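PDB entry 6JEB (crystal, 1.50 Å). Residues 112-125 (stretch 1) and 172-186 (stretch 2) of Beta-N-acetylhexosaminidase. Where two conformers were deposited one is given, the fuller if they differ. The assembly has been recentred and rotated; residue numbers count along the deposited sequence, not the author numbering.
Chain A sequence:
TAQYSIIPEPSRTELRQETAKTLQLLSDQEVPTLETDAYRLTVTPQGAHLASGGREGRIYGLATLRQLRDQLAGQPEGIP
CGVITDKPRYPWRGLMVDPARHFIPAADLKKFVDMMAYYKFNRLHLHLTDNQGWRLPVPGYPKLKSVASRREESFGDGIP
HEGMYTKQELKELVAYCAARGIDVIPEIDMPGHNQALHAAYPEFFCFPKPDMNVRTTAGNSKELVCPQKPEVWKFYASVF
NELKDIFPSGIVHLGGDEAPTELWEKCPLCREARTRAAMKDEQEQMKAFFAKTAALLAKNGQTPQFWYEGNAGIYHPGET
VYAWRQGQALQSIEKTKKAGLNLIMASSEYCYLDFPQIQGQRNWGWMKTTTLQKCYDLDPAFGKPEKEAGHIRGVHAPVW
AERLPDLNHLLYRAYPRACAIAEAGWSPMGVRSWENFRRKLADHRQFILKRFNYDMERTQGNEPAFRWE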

# COMPACT_ATOMS: atom_id res chain seq x y z
N PHE A 112 -12.87 -1.31 2.17
CA PHE A 112 -11.64 -1.26 1.39
C PHE A 112 -10.89 -2.59 1.47
O PHE A 112 -10.40 -3.10 0.46
CB PHE A 112 -10.77 -0.11 1.90
CG PHE A 112 -9.61 0.22 1.01
CD1 PHE A 112 -8.40 -0.46 1.15
CD2 PHE A 112 -9.72 1.20 0.03
CE1 PHE A 112 -7.33 -0.17 0.32
CE2 PHE A 112 -8.64 1.49 -0.80
CZ PHE A 112 -7.45 0.80 -0.65
N VAL A 113 -10.83 -3.18 2.67
CA VAL A 113 -10.14 -4.45 2.85
C VAL A 113 -10.85 -5.58 2.11
O VAL A 113 -10.21 -6.41 1.45
CB VAL A 113 -9.95 -4.75 4.35
CG1 VAL A 113 -9.52 -6.21 4.56
CG2 VAL A 113 -8.93 -3.79 4.93
N ASP A 114 -12.19 -5.65 2.21
CA ASP A 114 -12.90 -6.72 1.52
C ASP A 114 -12.65 -6.66 0.02
O ASP A 114 -12.46 -7.70 -0.63
CB ASP A 114 -14.41 -6.63 1.79
CG ASP A 114 -14.80 -7.10 3.17
OD1 ASP A 114 -13.91 -7.38 4.00
OD2 ASP A 114 -16.02 -7.20 3.44
N MET A 115 -12.63 -5.46 -0.54
CA MET A 115 -12.42 -5.33 -1.98
C MET A 115 -11.00 -5.73 -2.38
O MET A 115 -10.81 -6.42 -3.39
CB MET A 115 -12.78 -3.92 -2.45
CG MET A 115 -14.28 -3.67 -2.29
SD MET A 115 -14.80 -2.03 -2.80
CE MET A 115 -14.53 -2.11 -4.56
N MET A 116 -9.98 -5.32 -1.61
CA MET A 116 -8.63 -5.72 -1.99
C MET A 116 -8.41 -7.23 -1.81
O MET A 116 -7.71 -7.86 -2.62
CB MET A 116 -7.57 -4.90 -1.24
CG MET A 116 -7.41 -5.26 0.23
SD MET A 116 -6.45 -4.02 1.12
CE MET A 116 -4.80 -4.39 0.53
N ALA A 117 -9.03 -7.83 -0.79
CA ALA A 117 -8.92 -9.27 -0.62
C ALA A 117 -9.55 -10.01 -1.79
O ALA A 117 -9.07 -11.09 -2.18
CB ALA A 117 -9.58 -9.70 0.69
N TYR A 118 -10.61 -9.45 -2.37
CA TYR A 118 -11.26 -10.07 -3.52
C TYR A 118 -10.29 -10.25 -4.68
O TYR A 118 -10.43 -11.22 -5.45
CB TYR A 118 -12.44 -9.20 -3.93
CG TYR A 118 -13.39 -9.78 -4.95
CD1 TYR A 118 -14.38 -10.68 -4.58
CD2 TYR A 118 -13.34 -9.37 -6.28
CE1 TYR A 118 -15.28 -11.19 -5.50
CE2 TYR A 118 -14.24 -9.87 -7.22
CZ TYR A 118 -15.20 -10.79 -6.82
OH TYR A 118 -16.09 -11.28 -7.74
N TYR A 119 -9.29 -9.36 -4.79
CA TYR A 119 -8.28 -9.39 -5.84
C TYR A 119 -6.93 -9.94 -5.35
O TYR A 119 -5.92 -9.78 -6.05
CB TYR A 119 -8.13 -7.99 -6.46
CG TYR A 119 -9.40 -7.63 -7.20
CD1 TYR A 119 -9.69 -8.23 -8.41
CD2 TYR A 119 -10.32 -6.72 -6.67
CE1 TYR A 119 -10.86 -7.94 -9.09
CE2 TYR A 119 -11.49 -6.42 -7.34
CZ TYR A 119 -11.76 -7.04 -8.56
OH TYR A 119 -12.93 -6.77 -9.23
N LYS A 120 -6.91 -10.61 -4.20
CA LYS A 120 -5.73 -11.31 -3.67
C LYS A 120 -4.59 -10.37 -3.28
O LYS A 120 -3.43 -10.80 -3.23
CB LYS A 120 -5.23 -12.43 -4.60
CG LYS A 120 -6.25 -13.51 -4.88
CD LYS A 120 -5.62 -14.66 -5.66
CE LYS A 120 -6.61 -15.77 -5.97
NZ LYS A 120 -7.52 -15.41 -7.10
N PHE A 121 -4.86 -9.10 -2.96
CA PHE A 121 -3.84 -8.31 -2.28
C PHE A 121 -3.57 -8.93 -0.92
O PHE A 121 -4.46 -9.49 -0.28
CB PHE A 121 -4.32 -6.87 -2.09
CG PHE A 121 -4.23 -6.03 -3.34
CD1 PHE A 121 -3.04 -5.41 -3.68
CD2 PHE A 121 -5.33 -5.87 -4.17
CE1 PHE A 121 -2.94 -4.64 -4.83
CE2 PHE A 121 -5.24 -5.11 -5.33
CZ PHE A 121 -4.04 -4.50 -5.66
N ASN A 122 -2.32 -8.84 -0.46
CA ASN A 122 -1.97 -9.41 0.84
C ASN A 122 -1.25 -8.43 1.76
O ASN A 122 -0.83 -8.84 2.85
CB ASN A 122 -1.18 -10.72 0.70
CG ASN A 122 0.17 -10.52 0.02
OD1 ASN A 122 0.48 -9.43 -0.45
ND2 ASN A 122 0.96 -11.58 -0.03
N ARG A 123 -1.13 -7.16 1.38
CA ARG A 123 -0.48 -6.16 2.22
C ARG A 123 -1.31 -4.89 2.23
O ARG A 123 -1.65 -4.37 1.16
CB ARG A 123 0.93 -5.84 1.72
CG ARG A 123 1.88 -7.04 1.66
CD ARG A 123 2.28 -7.50 3.06
NE ARG A 123 3.25 -8.60 3.01
CZ ARG A 123 2.92 -9.89 3.00
NH1 ARG A 123 1.65 -10.26 3.04
NH2 ARG A 123 3.87 -10.82 2.96
N LEU A 124 -1.64 -4.40 3.42
CA LEU A 124 -2.32 -3.12 3.60
C LEU A 124 -1.38 -2.22 4.39
O LEU A 124 -1.06 -2.52 5.55
CB LEU A 124 -3.66 -3.25 4.32
CG LEU A 124 -4.35 -1.91 4.62
CD1 LEU A 124 -4.77 -1.22 3.33
CD2 LEU A 124 -5.54 -2.09 5.55
N HIS A 125 -0.93 -1.15 3.75
CA HIS A 125 0.02 -0.21 4.33
C HIS A 125 -0.76 1.03 4.74
O HIS A 125 -1.54 1.58 3.96
CB HIS A 125 1.07 0.04 3.23
CG HIS A 125 1.95 1.24 3.41
ND1 HIS A 125 2.76 1.69 2.38
CD2 HIS A 125 2.16 2.09 4.44
CE1 HIS A 125 3.42 2.76 2.77
NE2 HIS A 125 3.07 3.03 4.02
N GLU A 172 -8.66 -4.28 15.94
CA GLU A 172 -9.75 -4.84 15.14
C GLU A 172 -9.34 -4.95 13.67
O GLU A 172 -9.54 -5.99 13.03
CB GLU A 172 -11.01 -3.99 15.27
CG GLU A 172 -12.15 -4.52 14.42
CD GLU A 172 -13.28 -3.53 14.20
OE1 GLU A 172 -13.03 -2.31 14.23
OE2 GLU A 172 -14.42 -3.99 13.99
N LEU A 173 -8.76 -3.88 13.13
CA LEU A 173 -8.34 -3.88 11.73
C LEU A 173 -7.33 -4.98 11.46
O LEU A 173 -7.41 -5.68 10.44
CB LEU A 173 -7.74 -2.52 11.38
CG LEU A 173 -7.18 -2.38 9.96
CD1 LEU A 173 -8.29 -2.51 8.91
CD2 LEU A 173 -6.43 -1.05 9.81
N VAL A 174 -6.37 -5.16 12.37
CA VAL A 174 -5.36 -6.21 12.20
C VAL A 174 -6.02 -7.58 12.11
O VAL A 174 -5.68 -8.40 11.24
CB VAL A 174 -4.31 -6.14 13.32
CG1 VAL A 174 -3.53 -7.45 13.43
CG2 VAL A 174 -3.37 -4.96 13.10
N ALA A 175 -6.96 -7.86 13.01
CA ALA A 175 -7.63 -9.16 13.01
C ALA A 175 -8.51 -9.32 11.78
O ALA A 175 -8.57 -10.40 11.18
CB ALA A 175 -8.45 -9.33 14.28
N TYR A 176 -9.20 -8.24 11.40
CA TYR A 176 -10.04 -8.25 10.21
C TYR A 176 -9.21 -8.56 8.97
O TYR A 176 -9.60 -9.40 8.14
CB TYR A 176 -10.71 -6.87 10.09
CG TYR A 176 -11.83 -6.81 9.09
CD1 TYR A 176 -11.58 -6.51 7.76
CD2 TYR A 176 -13.14 -7.05 9.48
CE1 TYR A 176 -12.61 -6.45 6.84
CE2 TYR A 176 -14.17 -7.01 8.57
CZ TYR A 176 -13.90 -6.71 7.25
OH TYR A 176 -14.94 -6.68 6.36
N CYS A 177 -8.05 -7.92 8.85
CA CYS A 177 -7.16 -8.17 7.73
C CYS A 177 -6.60 -9.58 7.76
O CYS A 177 -6.53 -10.24 6.71
CB CYS A 177 -6.04 -7.13 7.71
SG CYS A 177 -6.60 -5.52 7.16
N ALA A 178 -6.18 -10.06 8.94
CA ALA A 178 -5.55 -11.38 9.02
C ALA A 178 -6.50 -12.47 8.56
O ALA A 178 -6.09 -13.41 7.87
CB ALA A 178 -5.08 -11.65 10.45
N ALA A 179 -7.79 -12.33 8.90
CA ALA A 179 -8.79 -13.30 8.49
C ALA A 179 -8.98 -13.32 6.98
O ALA A 179 -9.55 -14.28 6.45
CB ALA A 179 -10.13 -12.97 9.16
N ARG A 180 -8.53 -12.27 6.29
CA ARG A 180 -8.66 -12.12 4.85
C ARG A 180 -7.30 -12.18 4.15
O ARG A 180 -7.18 -11.75 3.00
CB ARG A 180 -9.43 -10.84 4.52
CG ARG A 180 -10.86 -10.87 5.09
CD ARG A 180 -11.50 -9.47 5.24
NE ARG A 180 -12.90 -9.58 5.67
CZ ARG A 180 -13.30 -9.89 6.91
NH1 ARG A 180 -12.40 -10.12 7.86
NH2 ARG A 180 -14.60 -9.98 7.19
N GLY A 181 -6.28 -12.71 4.83
CA GLY A 181 -4.99 -12.94 4.21
C GLY A 181 -4.10 -11.72 4.08
O GLY A 181 -3.15 -11.75 3.30
N ILE A 182 -4.36 -10.66 4.84
CA ILE A 182 -3.68 -9.39 4.63
C ILE A 182 -2.90 -9.02 5.89
O ILE A 182 -3.46 -9.00 6.99
CB ILE A 182 -4.70 -8.29 4.26
CG1 ILE A 182 -5.31 -8.60 2.89
CG2 ILE A 182 -4.06 -6.91 4.28
CD1 ILE A 182 -6.66 -7.92 2.64
N ASP A 183 -1.59 -8.77 5.72
CA ASP A 183 -0.75 -8.22 6.78
C ASP A 183 -0.82 -6.70 6.74
O ASP A 183 -0.85 -6.11 5.66
CB ASP A 183 0.72 -8.61 6.59
CG ASP A 183 0.99 -10.09 6.82
OD1 ASP A 183 0.08 -10.83 7.27
OD2 ASP A 183 2.13 -10.51 6.54
N VAL A 184 -0.81 -6.07 7.91
CA VAL A 184 -0.94 -4.62 8.01
C VAL A 184 0.41 -4.01 8.33
O VAL A 184 1.10 -4.45 9.27
CB VAL A 184 -2.00 -4.22 9.05
CG1 VAL A 184 -2.13 -2.70 9.09
CG2 VAL A 184 -3.33 -4.86 8.71
N ILE A 185 0.79 -3.00 7.55
CA ILE A 185 2.10 -2.37 7.66
C ILE A 185 1.90 -0.91 8.06
O ILE A 185 1.46 -0.10 7.23
CB ILE A 185 2.83 -2.40 6.30
CG1 ILE A 185 2.78 -3.80 5.66
CG2 ILE A 185 4.25 -1.86 6.45
CD1 ILE A 185 3.40 -4.89 6.50
N PRO A 186 2.21 -0.52 9.30
CA PRO A 186 2.08 0.89 9.68
C PRO A 186 3.27 1.70 9.18
O PRO A 186 4.41 1.22 9.15
CB PRO A 186 2.10 0.83 11.22
CG PRO A 186 3.02 -0.37 11.50
CD PRO A 186 2.69 -1.38 10.41
O HOH W 1 -16.55 -9.34 5.02
O HOH W 2 -5.66 -11.93 0.61

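A single carboxylate oxygen, Asp 114 OD1, gathers two partners from the second stretch, Tyr 176 on the helix and Arg 180 in the turn after it: Tyr 176 OH donates a hydrogen bond to it at 2.7 Å, and Arg 180 NE approaches it at 2.9 Å in a salt bridge whose hydrogen bond is weak. Water 1 reinforces the pairing, donating to Asp 114 OD2 (2.7 Å) and accepting from Arg 180 NH2 (3.0 Å).

Next to this polar cluster the helices, inclined at 24°, pack through apolar side chains, joined by Ile 182 from the loop beyond the second helix. Val 113 points toward the second stretch, its CG2 lying 3.7 Å from Cys 177 SG and its CG1 3.8 Å from Ile 182 CD1. The same Ile 182 methyl meets Met 116 CG at 3.7 Å; the short side chain of Ala 117 suits the close approach to the Arg 180 backbone, with Ala 117 CB 3.9 Å from Arg 180 O. Gly 181, with positive phi, ends the type I turn.

The two stretches then run as parallel strands, joined by backbone hydrogen bonds from Asp 183 N to Asn 122 O (3.0 Å), Leu 124 N to Asp 183 O (2.9 Å) and Ile 185 N to Leu 124 O (2.8 Å). Leu 124 faces the helices. On the other face, Asp 183 OD2 lies over the Arg 123 guanidinium, 3.5 Å from Arg 123 NH1, a purely electrostatic pairing.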